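Local structure of peptidase C51 domain-containing protein (Streptococcus mutans, 3L9A) at residues V31-P36 against K57-V62; G23-K28 against A41-A46. The protein is of unknown function; this C-terminal domain comes from a probably phage-associated protein that carries a CHAP (peptidase C51) domain. All coordinates share one frame; numbering follows the deposited sequence.

Contact 1. Residues V31-P36 against K57-V62; sequences VLHVSP and KNIEYV
The face of the mixed beta-sheet that carries helix 46-55 brings V31 and H33 of strand 31-35 against Y61 and I59, where the chain leads into strand 61-66. These strands are not neighbours: strand 11-15 runs between them, and the CA atoms of V31 and Y61, the nearest pair, are still 9.0 Å apart. Side chains therefore bridge the gap. CD1 of I59 approaches the imidazole of H33 obliquely, 3.8 Å from H33 CD2 and 4.0 Å from H33 NE2. Both I59 torsions lie near 180° (chi1 -167°, chi2 170°), an extended shape that carries the terminal methyl across to the strand. The second pair is looser, with V31 CG1 4.2 Å from Y61 CE1, again oblique to the ring.

Between the two lines of residues, F12 of strand 11-15 stacks on the Y61 ring and also touches V31 and I59. Helix 46-55 completes the layer: I52 packs on both H33 and I59, while E49 and K53 hydrogen-bond to Y61 OH.

Only 113 Å² of surface is buried, summed over both sides. The two contacts are methyl against ring, without a directional polar bond, which implies weak cohesion by dispersion; the orientation of the Y61 ring is probably set more by its stack on F12 and its hydroxyl bonds to E49 and K53.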
loop_
_atom_site.group_PDB
_atom_site.type_symbol
_atom_site.label_atom_id
_atom_site.label_comp_id
_atom_site.label_asym_id
_atom_site.label_seq_id
_atom_site.Cartn_x
_atom_site.Cartn_y
_atom_site.Cartn_z
ATOM N N VAL A 31 11.912 -19.925 0.063
ATOM C CA VAL A 31 11.481 -18.663 0.654
ATOM C C VAL A 31 10.649 -17.919 -0.381
ATOM O O VAL A 31 11.127 -17.624 -1.485
ATOM C CB VAL A 31 12.682 -17.816 1.132
ATOM C CG1 VAL A 31 12.220 -16.464 1.651
ATOM C CG2 VAL A 31 13.468 -18.593 2.202
ATOM N N LEU A 32 9.397 -17.653 -0.016
ATOM C CA LEU A 32 8.477 -16.945 -0.892
ATOM C C LEU A 32 8.253 -15.538 -0.368
ATOM O O LEU A 32 7.898 -15.347 0.806
ATOM C CB LEU A 32 7.140 -17.685 -0.979
ATOM C CG LEU A 32 7.204 -19.189 -1.229
ATOM C CD1 LEU A 32 5.804 -19.743 -1.440
ATOM C CD2 LEU A 32 8.108 -19.530 -2.417
ATOM N N HIS A 33 8.513 -14.556 -1.224
ATOM C CA HIS A 33 8.205 -13.168 -0.924
ATOM C C HIS A 33 6.761 -12.918 -1.321
ATOM O O HIS A 33 6.391 -13.121 -2.482
ATOM C CB HIS A 33 9.113 -12.229 -1.710
ATOM C CG HIS A 33 8.887 -10.786 -1.391
ATOM N ND1 HIS A 33 8.157 -9.945 -2.206
ATOM C CD2 HIS A 33 9.261 -10.043 -0.320
ATOM C CE1 HIS A 33 8.122 -8.737 -1.662
ATOM N NE2 HIS A 33 8.795 -8.765 -0.524
ATOM N N VAL A 34 5.949 -12.483 -0.357
ATOM C CA VAL A 34 4.526 -12.279 -0.593
ATOM C C VAL A 34 4.213 -10.795 -0.501
ATOM O O VAL A 34 4.479 -10.161 0.523
ATOM C CB VAL A 34 3.649 -13.055 0.428
ATOM C CG1 VAL A 34 2.170 -12.934 0.076
ATOM C CG2 VAL A 34 4.061 -14.534 0.503
ATOM N N SER A 35 3.634 -10.251 -1.573
ATOM C CA SER A 35 3.248 -8.852 -1.605
ATOM C C SER A 35 1.749 -8.715 -1.841
ATOM O O SER A 35 1.294 -8.756 -2.979
ATOM C CB SER A 35 4.018 -8.092 -2.684
ATOM O OG SER A 35 3.559 -6.748 -2.728
ATOM N N PRO A 36 0.966 -8.595 -0.760
ATOM C CA PRO A 36 -0.466 -8.359 -0.966
ATOM C C PRO A 36 -0.769 -7.129 -1.822
ATOM O O PRO A 36 -1.684 -7.172 -2.648
ATOM C CB PRO A 36 -0.996 -8.210 0.466
ATOM C CG PRO A 36 -0.056 -9.101 1.262
ATOM C CD PRO A 36 1.292 -8.768 0.666
ATOM N N LYS A 57 13.780 -3.628 6.035
ATOM C CA LYS A 57 14.501 -4.301 7.110
ATOM C C LYS A 57 13.599 -4.990 8.135
ATOM O O LYS A 57 14.032 -5.931 8.804
ATOM C CB LYS A 57 15.475 -3.339 7.796
ATOM C CG LYS A 57 14.795 -2.207 8.525
ATOM C CD LYS A 57 15.797 -1.193 9.061
ATOM C CE LYS A 57 15.064 -0.044 9.739
ATOM N NZ LYS A 57 15.929 1.160 9.892
ATOM N N ASN A 58 12.357 -4.522 8.252
ATOM C CA ASN A 58 11.428 -5.061 9.245
ATOM C C ASN A 58 10.509 -6.166 8.721
ATOM O O ASN A 58 9.607 -6.608 9.430
ATOM C CB ASN A 58 10.609 -3.928 9.867
ATOM C CG ASN A 58 11.481 -2.917 10.587
ATOM O OD1 ASN A 58 12.359 -3.291 11.364
ATOM N ND2 ASN A 58 11.256 -1.637 10.317
ATOM N N ILE A 59 10.745 -6.631 7.495
ATOM C CA ILE A 59 9.935 -7.718 6.947
ATOM C C ILE A 59 10.007 -8.939 7.869
ATOM O O ILE A 59 11.065 -9.254 8.430
ATOM C CB ILE A 59 10.350 -8.056 5.495
ATOM C CG1 ILE A 59 9.285 -8.956 4.852
ATOM C CG2 ILE A 59 11.768 -8.662 5.424
ATOM C CD1 ILE A 59 9.459 -9.168 3.354
ATOM N N GLU A 60 8.873 -9.613 8.026
ATOM C CA GLU A 60 8.776 -10.777 8.908
ATOM C C GLU A 60 8.650 -12.091 8.145
ATOM O O GLU A 60 8.028 -12.140 7.085
ATOM C CB GLU A 60 7.552 -10.629 9.812
ATOM C CG GLU A 60 7.642 -9.503 10.824
ATOM C CD GLU A 60 6.469 -9.523 11.774
ATOM O OE1 GLU A 60 5.375 -9.062 11.379
ATOM O OE2 GLU A 60 6.640 -10.021 12.902
ATOM N N TYR A 61 9.231 -13.151 8.710
ATOM C CA TYR A 61 8.973 -14.518 8.263
ATOM C C TYR A 61 7.802 -15.017 9.090
ATOM O O TYR A 61 7.977 -15.501 10.213
ATOM C CB TYR A 61 10.194 -15.410 8.486
ATOM C CG TYR A 61 11.396 -15.040 7.649
ATOM C CD1 TYR A 61 11.707 -15.748 6.488
ATOM C CD2 TYR A 61 12.236 -13.989 8.026
ATOM C CE1 TYR A 61 12.822 -15.416 5.720
ATOM C CE2 TYR A 61 13.346 -13.644 7.262
ATOM C CZ TYR A 61 13.632 -14.361 6.121
ATOM O OH TYR A 61 14.742 -13.998 5.395
ATOM N N VAL A 62 6.599 -14.886 8.549
ATOM C CA VAL A 62 5.414 -15.092 9.389
ATOM C C VAL A 62 5.059 -16.568 9.538
ATOM O O VAL A 62 4.301 -16.927 10.438
ATOM C CB VAL A 62 4.193 -14.313 8.867
ATOM C CG1 VAL A 62 4.465 -12.815 8.890
ATOM C CG2 VAL A 62 3.805 -14.771 7.474
#

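Contact 2. Residues G23-K28 against A41-A46; sequences GVHYAK and AFWVIA
W43 of strand 40-43 leans against strand 24-26 of the small beta-hairpin 19-21/24-26 and the residue after it, meeting H25, Y26 and A27. The hairpin is a separate two-strand sheet, so this contact joins it to the five-strand mixed sheet through the W43 side chain, which meets both side chains and backbone of the hairpin segment. The CA atoms of Y26 and W43 come closest across the segments, at 7.5 Å, and the indole takes part in every residue pair that touches.

The apolar contacts lie at Y26 and A27. W43 comes to the edge of the Y26 ring, near its plane: Y26 CD1 is 3.9 Å from W43 CE3, and Y26 CE1 is equally close to W43 CB. The two side chains run antiparallel alongside each other, the phenol continuing on to hydrogen-bond through its OH to the backbone oxygen of E83. At the far end of the indole, A27 CB packs 3.7 Å from W43 CH2. The indole reaches toward the hairpin because CG lies opposite the backbone N (chi1 -177°), and chi2 near 0° (5°) turns the six-membered ring to A27.

A second group of contacts sets the same six-membered ring against the hairpin backbone. H25 O is 3.4 Å from W43 CZ3, and A27 N is 3.5 Å from W43 CH2; both approach the ring obliquely, and these are van der Waals contacts.

Ring to ring, H25 makes a longer contact, CD2 to W43 CZ3 at 4.3 Å, oblique to the imidazole.

The polar and charged partners of the indole come from outside the two segments. K85 makes a cation-pi interaction with W43, and the ring nitrogen NE1 donates a hydrogen bond to O1 of a bound glycerol.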
loop_
_atom_site.group_PDB
_atom_site.type_symbol
_atom_site.label_atom_id
_atom_site.label_comp_id
_atom_site.label_asym_id
_atom_site.label_seq_id
_atom_site.Cartn_x
_atom_site.Cartn_y
_atom_site.Cartn_z
ATOM N N GLY A 23 0.105 -24.209 -9.709
ATOM C CA GLY A 23 0.863 -24.518 -10.907
ATOM C C GLY A 23 2.360 -24.298 -10.828
ATOM O O GLY A 23 3.054 -24.541 -11.813
ATOM N N VAL A 24 2.857 -23.851 -9.672
ATOM C CA VAL A 24 4.271 -23.526 -9.502
ATOM C C VAL A 24 4.947 -24.566 -8.606
ATOM O O VAL A 24 4.466 -24.847 -7.513
ATOM C CB VAL A 24 4.445 -22.139 -8.859
ATOM C CG1 VAL A 24 5.921 -21.820 -8.699
ATOM C CG2 VAL A 24 3.721 -21.061 -9.685
ATOM N N HIS A 25 6.055 -25.136 -9.072
ATOM C CA HIS A 25 6.859 -26.020 -8.242
ATOM C C HIS A 25 7.689 -25.239 -7.238
ATOM O O HIS A 25 8.407 -24.304 -7.606
ATOM C CB HIS A 25 7.789 -26.869 -9.113
ATOM C CG HIS A 25 8.864 -27.570 -8.349
ATOM N ND1 HIS A 25 8.644 -28.738 -7.652
ATOM C CD2 HIS A 25 10.168 -27.256 -8.160
ATOM C CE1 HIS A 25 9.776 -29.130 -7.091
ATOM N NE2 HIS A 25 10.713 -28.244 -7.374
ATOM N N TYR A 26 7.612 -25.664 -5.981
ATOM C CA TYR A 26 8.471 -25.130 -4.925
ATOM C C TYR A 26 9.246 -26.264 -4.265
ATOM O O TYR A 26 8.645 -27.262 -3.847
ATOM C CB TYR A 26 7.651 -24.389 -3.863
ATOM C CG TYR A 26 6.902 -23.191 -4.401
ATOM C CD1 TYR A 26 7.581 -22.109 -4.948
ATOM C CD2 TYR A 26 5.516 -23.139 -4.360
ATOM C CE1 TYR A 26 6.903 -21.003 -5.444
ATOM C CE2 TYR A 26 4.822 -22.039 -4.860
ATOM C CZ TYR A 26 5.520 -20.975 -5.399
ATOM O OH TYR A 26 4.829 -19.886 -5.883
ATOM N N ALA A 27 10.566 -26.108 -4.141
ATOM C CA ALA A 27 11.351 -27.010 -3.290
ATOM C C ALA A 27 10.948 -26.847 -1.828
ATOM O O ALA A 27 10.388 -25.819 -1.439
ATOM C CB ALA A 27 12.844 -26.733 -3.447
ATOM N N LYS A 28 11.252 -27.852 -1.015
ATOM C CA LYS A 28 11.188 -27.681 0.430
ATOM C C LYS A 28 12.127 -26.546 0.841
ATOM O O LYS A 28 13.238 -26.444 0.330
ATOM C CB LYS A 28 11.595 -28.982 1.126
ATOM C CG LYS A 28 11.578 -28.903 2.644
ATOM C CD LYS A 28 11.849 -30.257 3.302
ATOM C CE LYS A 28 11.956 -30.106 4.813
ATOM N NZ LYS A 28 12.089 -31.416 5.505
ATOM N N ALA A 41 3.248 -13.244 -5.243
ATOM C CA ALA A 41 4.233 -13.948 -4.416
ATOM C C ALA A 41 5.165 -14.694 -5.345
ATOM O O ALA A 41 4.735 -15.225 -6.366
ATOM C CB ALA A 41 3.561 -14.925 -3.464
ATOM N N PHE A 42 6.444 -14.756 -4.999
ATOM C CA PHE A 42 7.373 -15.510 -5.829
ATOM C C PHE A 42 8.511 -16.085 -5.007
ATOM O O PHE A 42 8.785 -15.640 -3.897
ATOM C CB PHE A 42 7.869 -14.689 -7.043
ATOM C CG PHE A 42 8.938 -13.671 -6.742
ATOM C CD1 PHE A 42 10.237 -13.873 -7.196
ATOM C CD2 PHE A 42 8.632 -12.477 -6.092
ATOM C CE1 PHE A 42 11.228 -12.923 -6.968
ATOM C CE2 PHE A 42 9.624 -11.521 -5.848
ATOM C CZ PHE A 42 10.922 -11.740 -6.295
ATOM N N TRP A 43 9.148 -17.109 -5.567
ATOM C CA TRP A 43 10.256 -17.802 -4.942
ATOM C C TRP A 43 11.533 -17.003 -5.173
ATOM O O TRP A 43 11.995 -16.865 -6.300
ATOM C CB TRP A 43 10.336 -19.193 -5.554
ATOM C CG TRP A 43 11.375 -20.124 -4.998
ATOM C CD1 TRP A 43 12.223 -19.910 -3.934
ATOM C CD2 TRP A 43 11.649 -21.446 -5.473
ATOM N NE1 TRP A 43 13.015 -21.027 -3.736
ATOM C CE2 TRP A 43 12.682 -21.978 -4.670
ATOM C CE3 TRP A 43 11.121 -22.228 -6.514
ATOM C CZ2 TRP A 43 13.200 -23.262 -4.881
ATOM C CZ3 TRP A 43 11.639 -23.492 -6.724
ATOM C CH2 TRP A 43 12.666 -23.996 -5.913
ATOM N N VAL A 44 12.090 -16.465 -4.090
ATOM C CA VAL A 44 13.305 -15.661 -4.178
ATOM C C VAL A 44 14.547 -16.520 -4.032
ATOM O O VAL A 44 14.557 -17.475 -3.268
ATOM C CB VAL A 44 13.338 -14.509 -3.120
ATOM C CG1 VAL A 44 12.270 -13.475 -3.429
ATOM C CG2 VAL A 44 13.226 -15.027 -1.675
ATOM N N ILE A 45 15.600 -16.164 -4.754
ATOM C CA ILE A 45 16.911 -16.744 -4.481
ATOM C C ILE A 45 17.536 -16.023 -3.280
ATOM O O ILE A 45 17.091 -14.929 -2.891
ATOM C CB ILE A 45 17.852 -16.715 -5.715
ATOM C CG1 ILE A 45 18.192 -15.280 -6.142
ATOM C CG2 ILE A 45 17.258 -17.536 -6.863
ATOM C CD1 ILE A 45 19.390 -15.186 -7.097
ATOM N N ALA A 46 18.577 -16.612 -2.700
ATOM C CA ALA A 46 19.156 -16.043 -1.478
ATOM C C ALA A 46 19.557 -14.583 -1.641
ATOM O O ALA A 46 19.305 -13.759 -0.750
ATOM C CB ALA A 46 20.343 -16.878 -0.992
#

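In the fold
Contacts 1 and 2 have centres 13 Å apart, on opposite sides of the chain's centre, and are joined through neighbouring strands 31-35 and 40-43. Two probable backbone hydrogen bonds tie them: H33 N to F42 O at 2.9 Å and V31 O to V44 N at 3.0 Å. The same V31 O packs 3.5 Å from W43 CD1, linking one residue of contact 1 directly to the indole of contact 2. Glycerol, probably from the crystallisation liquor, hydrogen-bonds to V31 N, V44 O and W43 NE1. A sodium ion lies about 4 Å from the nearest atom of the V31 side chain but about 10 Å from the nearest of the W43 side chain. Neither ligand by itself establishes a functional site.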